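Local coordinates for protein fatty acid synthase 1, isoform A (Drosophila melanogaster, PDB 6FN6) that probably makes long-chain saturated fatty acids from acetyl-CoA, malonyl-CoA and NADPH, its modifying region carrying dehydratase, enoylreductase and ketoreductase activities, at residues Leu383-Asp387 with Thr388-Glu392; Lys363-Lys367 with Glu368-Gln372. All coordinates share one frame; numbering follows the deposited sequence.

Contact 1 of 2, residues Leu383-Asp387 with Thr388-Glu392; sequences LSRPD and TKTLE
Leu383 and Leu391 close a strand-loop-helix connection in which the loop after strand 374-380 runs into helix 389-395, at the edge of a domain whose mixed sheet has the strand order of class I methyltransferases, consistent with the pseudo-methyltransferase domain of animal fatty acid synthases. The apolar part is a single meeting of methyl groups: CD2 of Leu383 lies 4.1 Å from CD2 of Leu391, the two side chains crossing obliquely. Leu391 gets there with CG anti to its backbone N (chi1 174°), which carries CD2 to the methyl end of Leu383. Tyr413 and Leu420 of helix 410-423 also pack on Leu383, and Phe424 on Leu391, so this meeting belongs to a larger hydrophobic layer. The polar part is looser. Asp387 OD1 stands 3.7 Å from Thr390 OG1, a proximity rather than a bond, and Asp387 OD2 is 6.3 Å from Lys389 NZ, too far for a salt bridge. A carboxylate at the N-terminal end of a helix would probably still be favoured by the helix dipole. The first turn is marked by a backbone bond from Glu392 N to Thr388 O, 2.8 Å. Alongside it, Thr388 OG1 gives a weak hydrogen bond to Glu392 OE2, at 3.4 Å.

Contact 2 of 2, residues Lys363-Lys367 with Glu368-Gln372; sequences KDVLK and EPVEQ
Lys363 and Val370 come within 5.9 Å of each other at their CA atoms because the chain doubles back through a turn close to type II at Leu366 and Lys367, the latter with a positive phi of 73°. Glu368 reaches back across this bend. Its chi1 of 74° sets CG between the backbone N and the carbonyl carbon, and from there the chain runs out extended, so that OE2 accepts a hydrogen bond from Asp364 N over 3.2 Å, through its anti lone pair and with a bent N-H...O angle of 138°. Lys363 crosses Glu368 at about a right angle: its CB lies 3.6 Å from OE2 of Glu368, while its NZ stays 4.6 Å from that oxygen, short of a salt bridge. Farther along, Lys363 CD rests 3.5 Å from Val370 O. In the buried part of the bend, CG2 of Val365 and CG1 of Val370 touch at 4.0 Å, the two side chains running alongside each other in one direction. Replacing Glu368 by an alanine would probably leave Asp364 N without this acceptor and the bend without its side-chain brace. The bend thus combines one carboxylate-to-amide bond with a valine pair; the lysine adds methylene packing, and its ammonium probably a longer-range attraction to the carboxylate.

How the contacts relate
Both contacts shape connections of the same sheet: contact 2 lies between strands 359-362 and 374-380, and contact 1 follows the latter strand into helix 389-395. Their centres are about 13 Å apart and they touch, Thr390 CG2 packing on Val365 CG2 at 3.9 Å and Asp387 OD2 on Leu366 CD2 at 3.9 Å. Val365 O also bonds Asn393 of that helix. Each mixes a buried apolar pair with polar groups that are mostly more exposed, leucines in contact 1, packed against helix 410-423 and Phe424 just after it, and valines in contact 2, where Val370 also packs on strand 303-309. In 388-392 helical bonding takes over from the loop; in 363-372, which lacks regular structure, a side-chain carboxylate spans the bend instead.

Contact 1 of 2, residues Leu383-Asp387 with Thr388-Glu392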
ATOM      1  N   LEU A 383     -50.584 -49.411 -47.214  1.00 51.29           N
ATOM      2  CA  LEU A 383     -51.428 -50.576 -47.447  1.00 49.74           C
ATOM      3  C   LEU A 383     -52.901 -50.224 -47.248  1.00 56.04           C
ATOM      4  O   LEU A 383     -53.788 -51.010 -47.581  1.00 55.77           O
ATOM      5  CB  LEU A 383     -51.026 -51.719 -46.515  1.00 46.72           C
ATOM      6  CG  LEU A 383     -49.547 -52.110 -46.547  1.00 44.46           C
ATOM      7  CD1 LEU A 383     -49.260 -53.192 -45.518  1.00 43.01           C
ATOM      8  CD2 LEU A 383     -49.125 -52.573 -47.942  1.00 43.77           C
ATOM      9  N   SER A 384     -53.151 -49.042 -46.693  1.00 74.91           N
ATOM     10  CA  SER A 384     -54.510 -48.555 -46.470  1.00 77.29           C
ATOM     11  C   SER A 384     -55.105 -47.976 -47.749  1.00 82.25           C
ATOM     12  O   SER A 384     -56.306 -48.093 -47.993  1.00 81.06           O
ATOM     13  CB  SER A 384     -54.522 -47.501 -45.366  1.00 77.77           C
ATOM     14  OG  SER A 384     -54.013 -48.031 -44.155  1.00 75.32           O
ATOM     15  N   ARG A 385     -54.256 -47.339 -48.551  1.00 75.14           N
ATOM     16  CA  ARG A 385     -54.678 -46.705 -49.796  1.00 79.81           C
ATOM     17  C   ARG A 385     -55.535 -47.646 -50.644  1.00 82.63           C
ATOM     18  O   ARG A 385     -55.352 -48.864 -50.599  1.00 79.67           O
ATOM     19  CB  ARG A 385     -53.456 -46.264 -50.604  1.00 82.03           C
ATOM     20  CG  ARG A 385     -52.638 -45.147 -49.972  1.00 84.45           C
ATOM     21  CD  ARG A 385     -53.017 -43.780 -50.522  1.00 91.29           C
ATOM     22  NE  ARG A 385     -54.323 -43.331 -50.048  1.00 96.35           N
ATOM     23  CZ  ARG A 385     -54.918 -42.210 -50.440  1.00100.83           C
ATOM     24  NH1 ARG A 385     -54.329 -41.413 -51.324  1.00102.23           N
ATOM     25  NH2 ARG A 385     -56.107 -41.882 -49.951  1.00103.22           N
ATOM     26  N   PRO A 386     -56.481 -47.083 -51.419  1.00100.17           N
ATOM     27  CA  PRO A 386     -57.359 -47.914 -52.250  1.00101.98           C
ATOM     28  C   PRO A 386     -56.622 -48.533 -53.435  1.00101.22           C
ATOM     29  O   PRO A 386     -56.904 -49.670 -53.812  1.00 99.28           O
ATOM     30  CB  PRO A 386     -58.430 -46.928 -52.721  1.00104.68           C
ATOM     31  CG  PRO A 386     -57.745 -45.610 -52.728  1.00105.65           C
ATOM     32  CD  PRO A 386     -56.766 -45.646 -51.585  1.00102.94           C
ATOM     33  N   ASP A 387     -55.690 -47.781 -54.012  1.00121.71           N
ATOM     34  CA  ASP A 387     -54.898 -48.264 -55.137  1.00121.11           C
ATOM     35  C   ASP A 387     -53.530 -48.742 -54.660  1.00119.06           C
ATOM     36  O   ASP A 387     -52.976 -48.216 -53.693  1.00119.63           O
ATOM     37  CB  ASP A 387     -54.743 -47.171 -56.199  1.00123.83           C
ATOM     38  CG  ASP A 387     -54.133 -45.893 -55.646  1.00126.19           C
ATOM     39  OD1 ASP A 387     -53.128 -45.970 -54.905  1.00124.90           O
ATOM     40  OD2 ASP A 387     -54.661 -44.804 -55.955  1.00127.34           O
ATOM     41  N   THR A 388     -52.994 -49.750 -55.339  1.00 59.31           N
ATOM     42  CA  THR A 388     -51.725 -50.354 -54.951  1.00 61.13           C
ATOM     43  C   THR A 388     -50.549 -49.635 -55.610  1.00 55.14           C
ATOM     44  O   THR A 388     -49.391 -49.981 -55.380  1.00 51.93           O
ATOM     45  CB  THR A 388     -51.669 -51.845 -55.339  1.00 68.69           C
ATOM     46  OG1 THR A 388     -51.608 -51.966 -56.765  1.00 79.81           O
ATOM     47  CG2 THR A 388     -52.896 -52.582 -54.826  1.00 77.75           C
ATOM     48  N   LYS A 389     -50.853 -48.637 -56.431  1.00 91.22           N
ATOM     49  CA  LYS A 389     -49.833 -47.949 -57.212  1.00 83.18           C
ATOM     50  C   LYS A 389     -48.770 -47.314 -56.317  1.00 81.08           C
ATOM     51  O   LYS A 389     -47.588 -47.299 -56.663  1.00 81.19           O
ATOM     52  CB  LYS A 389     -50.488 -46.899 -58.111  1.00 86.15           C
ATOM     53  CG  LYS A 389     -51.129 -47.504 -59.355  1.00 89.47           C
ATOM     54  CD  LYS A 389     -52.060 -46.531 -60.061  1.00 93.45           C
ATOM     55  CE  LYS A 389     -52.659 -47.166 -61.308  1.00 96.41           C
ATOM     56  NZ  LYS A 389     -53.666 -46.293 -61.967  1.00 98.84           N
ATOM     57  N   THR A 390     -49.190 -46.787 -55.169  1.00 83.42           N
ATOM     58  CA  THR A 390     -48.254 -46.208 -54.211  1.00 78.97           C
ATOM     59  C   THR A 390     -47.255 -47.273 -53.762  1.00 73.66           C
ATOM     60  O   THR A 390     -46.047 -47.040 -53.742  1.00 72.66           O
ATOM     61  CB  THR A 390     -48.984 -45.628 -52.981  1.00 74.99           C
ATOM     62  OG1 THR A 390     -49.957 -44.665 -53.407  1.00 78.28           O
ATOM     63  CG2 THR A 390     -48.001 -44.956 -52.034  1.00 71.26           C
ATOM     64  N   LEU A 391     -47.775 -48.443 -53.405  1.00 71.05           N
ATOM     65  CA  LEU A 391     -46.939 -49.565 -52.995  1.00 66.19           C
ATOM     66  C   LEU A 391     -46.022 -50.023 -54.123  1.00 67.16           C
ATOM     67  O   LEU A 391     -44.825 -50.222 -53.917  1.00 65.82           O
ATOM     68  CB  LEU A 391     -47.814 -50.732 -52.532  1.00 63.14           C
ATOM     69  CG  LEU A 391     -47.096 -52.040 -52.191  1.00 60.34           C
ATOM     70  CD1 LEU A 391     -46.124 -51.842 -51.045  1.00 58.78           C
ATOM     71  CD2 LEU A 391     -48.104 -53.132 -51.860  1.00 59.96           C
ATOM     72  N   GLU A 392     -46.594 -50.192 -55.312  1.00 71.65           N
ATOM     73  CA  GLU A 392     -45.853 -50.697 -56.464  1.00 75.77           C
ATOM     74  C   GLU A 392     -44.580 -49.898 -56.727  1.00 73.18           C
ATOM     75  O   GLU A 392     -43.498 -50.469 -56.870  1.00 70.47           O
ATOM     76  CB  GLU A 392     -46.738 -50.681 -57.712  1.00 80.75           C
ATOM     77  CG  GLU A 392     -47.460 -51.992 -57.969  1.00 83.13           C
ATOM     78  CD  GLU A 392     -48.433 -51.907 -59.127  1.00 86.75           C
ATOM     79  OE1 GLU A 392     -48.297 -50.981 -59.952  1.00 88.85           O
ATOM     80  OE2 GLU A 392     -49.328 -52.772 -59.218  1.00 88.50           O
TER

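Contact 2 of 2, residues Lys363-Lys367 with Glu368-Gln372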
ATOM      1  N   LYS A 363     -41.596 -35.761 -57.023  1.00 96.31           N
ATOM      2  CA  LYS A 363     -42.164 -36.781 -57.897  1.00 99.14           C
ATOM      3  C   LYS A 363     -43.490 -37.298 -57.352  1.00 99.32           C
ATOM      4  O   LYS A 363     -43.679 -37.407 -56.140  1.00 96.14           O
ATOM      5  CB  LYS A 363     -41.184 -37.942 -58.076  1.00100.53           C
ATOM      6  CG  LYS A 363     -40.044 -37.641 -59.036  1.00105.01           C
ATOM      7  CD  LYS A 363     -39.215 -38.879 -59.337  1.00106.22           C
ATOM      8  CE  LYS A 363     -38.069 -38.564 -60.287  1.00108.72           C
ATOM      9  NZ  LYS A 363     -38.550 -38.136 -61.631  1.00111.91           N
ATOM     10  N   ASP A 364     -44.402 -37.617 -58.263  1.00132.27           N
ATOM     11  CA  ASP A 364     -45.719 -38.125 -57.899  1.00133.68           C
ATOM     12  C   ASP A 364     -45.634 -39.639 -57.747  1.00131.84           C
ATOM     13  O   ASP A 364     -45.437 -40.361 -58.722  1.00131.51           O
ATOM     14  CB  ASP A 364     -46.756 -37.739 -58.958  1.00135.63           C
ATOM     15  CG  ASP A 364     -48.177 -38.055 -58.532  1.00133.57           C
ATOM     16  OD1 ASP A 364     -48.378 -38.433 -57.359  1.00132.48           O
ATOM     17  OD2 ASP A 364     -49.093 -37.920 -59.371  1.00132.43           O
ATOM     18  N   VAL A 365     -45.789 -40.114 -56.515  1.00121.02           N
ATOM     19  CA  VAL A 365     -45.567 -41.521 -56.197  1.00118.87           C
ATOM     20  C   VAL A 365     -46.479 -42.438 -57.011  1.00122.21           C
ATOM     21  O   VAL A 365     -46.195 -43.627 -57.157  1.00123.12           O
ATOM     22  CB  VAL A 365     -45.751 -41.767 -54.682  1.00114.40           C
ATOM     23  CG1 VAL A 365     -47.192 -41.501 -54.259  1.00114.75           C
ATOM     24  CG2 VAL A 365     -45.336 -43.185 -54.310  1.00111.17           C
ATOM     25  N   LEU A 366     -47.566 -41.893 -57.544  1.00118.45           N
ATOM     26  CA  LEU A 366     -48.466 -42.682 -58.375  1.00119.48           C
ATOM     27  C   LEU A 366     -47.914 -42.770 -59.800  1.00124.21           C
ATOM     28  O   LEU A 366     -47.503 -41.763 -60.377  1.00126.76           O
ATOM     29  CB  LEU A 366     -49.882 -42.088 -58.378  1.00117.53           C
ATOM     30  CG  LEU A 366     -50.668 -42.177 -57.060  1.00112.72           C
ATOM     31  CD1 LEU A 366     -50.271 -41.069 -56.097  1.00111.68           C
ATOM     32  CD2 LEU A 366     -52.169 -42.153 -57.309  1.00112.21           C
ATOM     33  N   LYS A 367     -47.904 -43.983 -60.351  1.00131.73           N
ATOM     34  CA  LYS A 367     -47.426 -44.257 -61.716  1.00131.42           C
ATOM     35  C   LYS A 367     -45.911 -44.199 -61.957  1.00132.20           C
ATOM     36  O   LYS A 367     -45.467 -44.604 -63.032  1.00132.74           O
ATOM     37  CB  LYS A 367     -48.118 -43.341 -62.737  1.00128.65           C
ATOM     38  CG  LYS A 367     -49.244 -44.040 -63.497  1.00123.82           C
ATOM     39  CD  LYS A 367     -49.022 -43.932 -65.004  1.00119.80           C
ATOM     40  CE  LYS A 367     -49.861 -44.943 -65.772  1.00115.93           C
ATOM     41  NZ  LYS A 367     -49.614 -44.864 -67.236  1.00115.68           N
ATOM     42  N   GLU A 368     -45.110 -43.710 -61.014  1.00124.51           N
ATOM     43  CA  GLU A 368     -43.671 -43.652 -61.269  1.00122.79           C
ATOM     44  C   GLU A 368     -42.853 -43.863 -59.993  1.00119.48           C
ATOM     45  O   GLU A 368     -43.331 -43.592 -58.891  1.00118.36           O
ATOM     46  CB  GLU A 368     -43.286 -42.309 -61.908  1.00124.79           C
ATOM     47  CG  GLU A 368     -43.297 -41.124 -60.951  1.00125.23           C
ATOM     48  CD  GLU A 368     -43.016 -39.804 -61.648  1.00127.55           C
ATOM     49  OE1 GLU A 368     -42.698 -39.823 -62.855  1.00127.58           O
ATOM     50  OE2 GLU A 368     -43.103 -38.747 -60.985  1.00129.01           O
ATOM     51  N   PRO A 369     -41.608 -44.353 -60.148  1.00 91.14           N
ATOM     52  CA  PRO A 369     -40.676 -44.553 -59.032  1.00 88.32           C
ATOM     53  C   PRO A 369     -40.106 -43.259 -58.466  1.00 85.93           C
ATOM     54  O   PRO A 369     -39.708 -42.376 -59.226  1.00 89.58           O
ATOM     55  CB  PRO A 369     -39.567 -45.401 -59.656  1.00 90.68           C
ATOM     56  CG  PRO A 369     -39.576 -45.032 -61.087  1.00 93.54           C
ATOM     57  CD  PRO A 369     -41.010 -44.766 -61.433  1.00 93.52           C
ATOM     58  N   VAL A 370     -40.066 -43.154 -57.142  1.00 93.16           N
ATOM     59  CA  VAL A 370     -39.596 -41.938 -56.492  1.00 84.95           C
ATOM     60  C   VAL A 370     -38.078 -41.821 -56.636  1.00 83.05           C
ATOM     61  O   VAL A 370     -37.550 -40.728 -56.840  1.00 80.74           O
ATOM     62  CB  VAL A 370     -40.021 -41.905 -55.008  1.00 76.67           C
ATOM     63  CG1 VAL A 370     -41.538 -41.907 -54.896  1.00 73.54           C
ATOM     64  CG2 VAL A 370     -39.430 -43.086 -54.240  1.00 73.09           C
ATOM     65  N   GLU A 371     -37.382 -42.949 -56.527  1.00 94.26           N
ATOM     66  CA  GLU A 371     -35.928 -42.973 -56.654  1.00 94.25           C
ATOM     67  C   GLU A 371     -35.439 -44.401 -56.886  1.00 93.53           C
ATOM     68  O   GLU A 371     -36.169 -45.354 -56.632  1.00 93.56           O
ATOM     69  CB  GLU A 371     -35.262 -42.370 -55.419  1.00 91.30           C
ATOM     70  CG  GLU A 371     -33.775 -42.111 -55.605  1.00 88.77           C
ATOM     71  CD  GLU A 371     -33.303 -40.843 -54.927  1.00 85.34           C
ATOM     72  OE1 GLU A 371     -34.011 -40.341 -54.030  1.00 84.48           O
ATOM     73  OE2 GLU A 371     -32.217 -40.346 -55.294  1.00 84.05           O
ATOM     74  N   GLN A 372     -34.207 -44.542 -57.367  1.00 85.15           N
ATOM     75  CA  GLN A 372     -33.657 -45.856 -57.692  1.00 89.10           C
ATOM     76  C   GLN A 372     -32.679 -46.369 -56.630  1.00 85.61           C
ATOM     77  O   GLN A 372     -31.903 -45.605 -56.055  1.00 80.43           O
ATOM     78  CB  GLN A 372     -32.973 -45.819 -59.064  1.00 96.73           C
ATOM     79  CG  GLN A 372     -31.921 -44.732 -59.233  1.00105.35           C
ATOM     80  CD  GLN A 372     -31.251 -44.789 -60.594  1.00112.78           C
ATOM     81  OE1 GLN A 372     -31.879 -45.144 -61.592  1.00116.86           O
ATOM     82  NE2 GLN A 372     -29.971 -44.436 -60.641  1.00114.45           N
TER